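Local coordinates for signal recognition 54 kDa protein (Pyrococcus furiosus, PDB 3DM5) that belongs to the SRP54 family, combining a helical bundle domain, a P-loop NTPase-type domain and a signal peptide binding domain in one chain, at residues 202-207 against 237-242; 230-235 against 260-265. All coordinates share one frame; numbering follows the deposited sequence.

Followed from the N terminus, the chain passes through helix 198-211, strand 215-221, helix 228-237, strand 242-247 and helix 255-263, all within the GTPase domain. Interaction 1 closes the first loop, bringing A238 and T239, which follow helix 228-237, against helix 198-211. Interaction 2 opens inside that loop, at 230-235, and closes beyond it at 260-265, so the two loops cross rather than nest. Helix 228-237 with the loop after it is the shared element, joined to the helix before it and the helix after it. The contacts meet at F235, whose ring touches M204 (SD to CE1, 3.7 Å); the centres of interactions 1 and 2 are about 15 Å apart.

Interaction 1 (202-207 against 237-242); sequences EEMKQI and EATPIG. With SO4 (sulfate ion), chain H.
M204 and K205 are the two side chains of helix 198-211 that meet the turn following helix 228-237, and they illustrate how neighbouring residues of one helix can divide a contact between its buried and its open side. The buried part is apolar. The methyl end of M204 reaches T239, CE lying 3.7 Å from CB, with the two side chains crossing at about a right angle. A chi1 of 82° tucks M204 CG over the backbone, and further bends along the chain bring CE to the threonine; M204 also touches V106 of strand 101-106. On the exposed side the aliphatic part of K205 runs past A238, with CD 3.6 Å from A238 O and 4.0 Å from A238 CB.

The polar bonds lie beside the contact, none joining the two segments. At the exposed edge the ammonium end of K205 is hydrogen-bonded to a sulfate ion, probably from the crystallisation liquor: NZ donates to O2 at 3.2 Å and, weakly, to O3. Within the turn, I241 N donates to T239 OG1 at 3.0 Å, with an N-H...O angle of 151°. The threonine's chi1 of 171° swings OG1 to the carbonyl-carbon side, where it can accept this bond.

I241 is hydrogen-bonded through its backbone to V216 of strand 215-221, which ties the ST turn to the neighbouring strand just before strand 242-247 begins, in the mainly parallel sheet of a P-loop NTPase fold.

Interaction 2 (230-235 against 260-265); sequences NQALAF and SAVAAT. With SO4 (sulfate ion), chain N.
A232 points its methyl group toward V262 of helix 255-263 and T265 farther along the chain. Its CB lies 4.0 Å from V262 CG2 and 4.1 Å from T265 CG2, an apolar meeting on a small scale that lets the backbones come close: the CA atoms of A232 and V262 are 5.9 Å apart. One residue on, the L233 side chain lies at a slant to that of T265, and the threonine hydroxyl OG1 rests 3.7 Å from L233 CG in packing rather than in a hydrogen bond.

V262 CG1 is anti to the backbone N (chi1 164°), which leaves CG2 beside that N and facing the alanine. The two helices follow one another in the alpha/beta order of a P-loop NTPase domain, with strand 242-247 between them, and V262 also touches I220 and I244 on the sheet beneath.

Farther out, Y229 of helix 228-237 packs on A261, A264 and T265, while K236 NZ is hydrogen-bonded to T265 O, so that helix holds the turn by its backbone as well. At the exposed start of the segment, N230 ND2 makes a weak 3.4 Å hydrogen bond to O2 of a sulfate ion, which is also bonded to R33 of the second subunit.

Interaction 1 (202-207 against 237-242)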
loop_
_atom_site.group_PDB
_atom_site.type_symbol
_atom_site.label_atom_id
_atom_site.label_comp_id
_atom_site.label_asym_id
_atom_site.label_seq_id
_atom_site.Cartn_x
_atom_site.Cartn_y
_atom_site.Cartn_z
ATOM N N GLU A 202 -34.903 24.969 4.163
ATOM C CA GLU A 202 -35.933 25.967 4.454
ATOM C C GLU A 202 -35.309 27.285 4.938
ATOM O O GLU A 202 -35.665 28.368 4.472
ATOM C CB GLU A 202 -36.936 25.423 5.480
ATOM C CG GLU A 202 -38.224 26.224 5.606
ATOM C CD GLU A 202 -39.014 26.304 4.293
ATOM O OE1 GLU A 202 -38.940 25.357 3.471
ATOM O OE2 GLU A 202 -39.715 27.321 4.086
ATOM N N GLU A 203 -34.353 27.188 5.850
ATOM C CA GLU A 203 -33.649 28.364 6.322
ATOM C C GLU A 203 -32.879 29.062 5.204
ATOM O O GLU A 203 -32.684 30.279 5.253
ATOM C CB GLU A 203 -32.710 28.027 7.486
ATOM N N MET A 204 -32.439 28.320 4.191
ATOM C CA MET A 204 -31.748 29.001 3.102
ATOM C C MET A 204 -32.742 29.697 2.177
ATOM O O MET A 204 -32.459 30.787 1.678
ATOM C CB MET A 204 -30.795 28.095 2.315
ATOM C CG MET A 204 -31.476 27.263 1.271
ATOM S SD MET A 204 -30.576 27.259 -0.272
ATOM C CE MET A 204 -31.376 28.607 -1.131
ATOM N N LYS A 205 -33.908 29.084 1.970
ATOM C CA LYS A 205 -34.938 29.698 1.139
ATOM C C LYS A 205 -35.364 31.024 1.765
ATOM O O LYS A 205 -35.451 32.043 1.077
ATOM C CB LYS A 205 -36.122 28.755 0.894
ATOM C CG LYS A 205 -35.725 27.474 0.184
ATOM C CD LYS A 205 -36.819 26.901 -0.703
ATOM C CE LYS A 205 -37.623 25.830 0.019
ATOM N NZ LYS A 205 -38.135 24.774 -0.916
ATOM N N GLN A 206 -35.552 31.019 3.083
ATOM C CA GLN A 206 -35.887 32.237 3.810
ATOM C C GLN A 206 -34.824 33.318 3.754
ATOM O O GLN A 206 -35.143 34.433 3.357
ATOM C CB GLN A 206 -36.271 31.923 5.243
ATOM C CG GLN A 206 -37.563 31.141 5.301
ATOM C CD GLN A 206 -37.897 30.633 6.685
ATOM O OE1 GLN A 206 -37.220 30.945 7.663
ATOM N NE2 GLN A 206 -38.950 29.837 6.771
ATOM N N ILE A 207 -33.580 33.009 4.139
ATOM C CA ILE A 207 -32.477 33.984 4.038
ATOM C C ILE A 207 -32.256 34.500 2.616
ATOM O O ILE A 207 -31.925 35.659 2.418
ATOM C CB ILE A 207 -31.121 33.422 4.509
ATOM C CG1 ILE A 207 -31.247 32.748 5.863
ATOM C CG2 ILE A 207 -30.085 34.532 4.625
ATOM C CD1 ILE A 207 -29.945 32.196 6.389
ATOM N N GLU A 237 -32.573 21.985 -6.185
ATOM C CA GLU A 237 -34.015 22.022 -6.366
ATOM C C GLU A 237 -34.676 23.103 -5.496
ATOM O O GLU A 237 -35.791 23.509 -5.766
ATOM C CB GLU A 237 -34.616 20.652 -6.061
ATOM C CG GLU A 237 -34.480 19.621 -7.226
ATOM C CD GLU A 237 -34.780 18.170 -6.784
ATOM O OE1 GLU A 237 -34.886 17.904 -5.555
ATOM O OE2 GLU A 237 -34.898 17.293 -7.670
ATOM N N ALA A 238 -33.979 23.569 -4.468
ATOM C CA ALA A 238 -34.483 24.616 -3.577
ATOM C C ALA A 238 -34.035 26.020 -3.966
ATOM O O ALA A 238 -34.255 26.964 -3.225
ATOM C CB ALA A 238 -34.075 24.323 -2.115
ATOM N N THR A 239 -33.394 26.149 -5.118
ATOM C CA THR A 239 -32.869 27.433 -5.539
ATOM C C THR A 239 -32.547 27.452 -7.018
ATOM O O THR A 239 -31.877 26.570 -7.535
ATOM C CB THR A 239 -31.610 27.835 -4.766
ATOM O OG1 THR A 239 -31.045 28.996 -5.382
ATOM C CG2 THR A 239 -30.580 26.715 -4.789
ATOM N N PRO A 240 -33.057 28.456 -7.712
ATOM C CA PRO A 240 -32.808 28.594 -9.146
ATOM C C PRO A 240 -31.448 29.228 -9.385
ATOM O O PRO A 240 -31.014 29.296 -10.536
ATOM C CB PRO A 240 -33.914 29.552 -9.588
ATOM C CG PRO A 240 -34.121 30.420 -8.332
ATOM C CD PRO A 240 -34.095 29.390 -7.241
ATOM N N ILE A 241 -30.782 29.683 -8.325
ATOM C CA ILE A 241 -29.471 30.320 -8.492
ATOM C C ILE A 241 -28.345 29.651 -7.680
ATOM O O ILE A 241 -27.527 30.345 -7.033
ATOM C CB ILE A 241 -29.515 31.844 -8.151
ATOM C CG1 ILE A 241 -30.271 32.096 -6.847
ATOM C CG2 ILE A 241 -30.155 32.636 -9.263
ATOM C CD1 ILE A 241 -29.921 33.445 -6.226
ATOM N N GLY A 242 -28.297 28.320 -7.714
ATOM C CA GLY A 242 -27.361 27.592 -6.880
ATOM C C GLY A 242 -26.102 27.153 -7.600
ATOM O O GLY A 242 -26.134 26.813 -8.780
HETATM S S SO4 H . -41.499 26.471 -1.470
HETATM O O1 SO4 H . -41.525 27.831 -1.998
HETATM O O2 SO4 H . -40.800 25.600 -2.416
HETATM O O3 SO4 H . -40.810 26.477 -0.176
HETATM O O4 SO4 H . -42.868 25.979 -1.305
#

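Interaction 2 (230-235 against 260-265)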
loop_
_atom_site.group_PDB
_atom_site.type_symbol
_atom_site.label_atom_id
_atom_site.label_comp_id
_atom_site.label_asym_id
_atom_site.label_seq_id
_atom_site.Cartn_x
_atom_site.Cartn_y
_atom_site.Cartn_z
ATOM N N ASN A 230 -27.120 13.413 -3.508
ATOM C CA ASN A 230 -28.401 13.783 -2.919
ATOM C C ASN A 230 -28.400 15.143 -2.240
ATOM O O ASN A 230 -29.408 15.844 -2.284
ATOM C CB ASN A 230 -28.921 12.684 -1.987
ATOM C CG ASN A 230 -29.574 11.547 -2.755
ATOM O OD1 ASN A 230 -30.281 11.776 -3.736
ATOM N ND2 ASN A 230 -29.334 10.320 -2.318
ATOM N N GLN A 231 -27.271 15.513 -1.639
ATOM C CA GLN A 231 -27.119 16.832 -1.039
ATOM C C GLN A 231 -27.138 17.907 -2.108
ATOM O O GLN A 231 -27.818 18.908 -1.945
ATOM C CB GLN A 231 -25.822 16.941 -0.228
ATOM C CG GLN A 231 -25.685 15.884 0.840
ATOM C CD GLN A 231 -24.503 16.128 1.730
ATOM O OE1 GLN A 231 -23.690 17.022 1.476
ATOM N NE2 GLN A 231 -24.390 15.335 2.787
ATOM N N ALA A 232 -26.410 17.701 -3.204
ATOM C CA ALA A 232 -26.381 18.672 -4.300
ATOM C C ALA A 232 -27.759 18.785 -4.935
ATOM O O ALA A 232 -28.235 19.881 -5.250
ATOM C CB ALA A 232 -25.358 18.272 -5.350
ATOM N N LEU A 233 -28.394 17.636 -5.117
ATOM C CA LEU A 233 -29.675 17.568 -5.790
ATOM C C LEU A 233 -30.763 18.297 -5.008
ATOM O O LEU A 233 -31.525 19.075 -5.593
ATOM C CB LEU A 233 -30.086 16.115 -6.012
ATOM C CG LEU A 233 -30.670 15.796 -7.393
ATOM C CD1 LEU A 233 -31.679 14.678 -7.314
ATOM C CD2 LEU A 233 -31.299 17.011 -8.017
ATOM N N ALA A 234 -30.855 18.031 -3.701
ATOM C CA ALA A 234 -31.883 18.684 -2.886
ATOM C C ALA A 234 -31.695 20.195 -2.941
ATOM O O ALA A 234 -32.641 20.941 -3.164
ATOM C CB ALA A 234 -31.881 18.180 -1.448
ATOM N N PHE A 235 -30.460 20.636 -2.743
ATOM C CA PHE A 235 -30.105 22.038 -2.857
ATOM C C PHE A 235 -30.492 22.634 -4.219
ATOM O O PHE A 235 -31.199 23.636 -4.282
ATOM C CB PHE A 235 -28.599 22.183 -2.611
ATOM C CG PHE A 235 -28.062 23.569 -2.845
ATOM C CD1 PHE A 235 -28.196 24.554 -1.878
ATOM C CD2 PHE A 235 -27.393 23.871 -4.021
ATOM C CE1 PHE A 235 -27.685 25.824 -2.090
ATOM C CE2 PHE A 235 -26.883 25.124 -4.243
ATOM C CZ PHE A 235 -27.027 26.109 -3.284
ATOM N N SER A 260 -17.885 13.800 -9.458
ATOM C CA SER A 260 -18.695 13.106 -10.443
ATOM C C SER A 260 -20.160 13.087 -9.997
ATOM O O SER A 260 -21.091 13.189 -10.805
ATOM C CB SER A 260 -18.160 11.691 -10.660
ATOM O OG SER A 260 -18.154 10.973 -9.441
ATOM N N ALA A 261 -20.351 12.985 -8.692
ATOM C CA ALA A 261 -21.690 12.942 -8.109
ATOM C C ALA A 261 -22.444 14.273 -8.279
ATOM O O ALA A 261 -23.585 14.298 -8.725
ATOM C CB ALA A 261 -21.605 12.561 -6.647
ATOM N N VAL A 262 -21.778 15.363 -7.908
ATOM C CA VAL A 262 -22.299 16.707 -8.054
ATOM C C VAL A 262 -22.514 17.046 -9.519
ATOM O O VAL A 262 -23.503 17.677 -9.873
ATOM C CB VAL A 262 -21.359 17.773 -7.419
ATOM C CG1 VAL A 262 -21.724 19.160 -7.911
ATOM C CG2 VAL A 262 -21.423 17.723 -5.900
ATOM N N ALA A 263 -21.607 16.616 -10.384
ATOM C CA ALA A 263 -21.759 16.930 -11.793
ATOM C C ALA A 263 -22.943 16.163 -12.431
ATOM O O ALA A 263 -23.527 16.590 -13.436
ATOM C CB ALA A 263 -20.466 16.665 -12.537
ATOM N N ALA A 264 -23.289 15.027 -11.838
ATOM C CA ALA A 264 -24.346 14.188 -12.363
ATOM C C ALA A 264 -25.642 14.911 -12.087
ATOM O O ALA A 264 -26.713 14.582 -12.589
ATOM C CB ALA A 264 -24.340 12.858 -11.664
ATOM N N THR A 265 -25.520 15.928 -11.271
ATOM C CA THR A 265 -26.674 16.566 -10.716
ATOM C C THR A 265 -27.081 17.746 -11.596
ATOM O O THR A 265 -28.229 18.180 -11.565
ATOM C CB THR A 265 -26.308 17.047 -9.331
ATOM O OG1 THR A 265 -27.139 16.405 -8.355
ATOM C CG2 THR A 265 -26.358 18.570 -9.266
HETATM S S SO4 N . -26.840 8.442 -0.337
HETATM O O1 SO4 N . -26.228 9.225 -1.416
HETATM O O2 SO4 N . -27.637 9.335 0.504
HETATM O O3 SO4 N . -27.658 7.384 -0.932
HETATM O O4 SO4 N . -25.831 7.830 0.524
#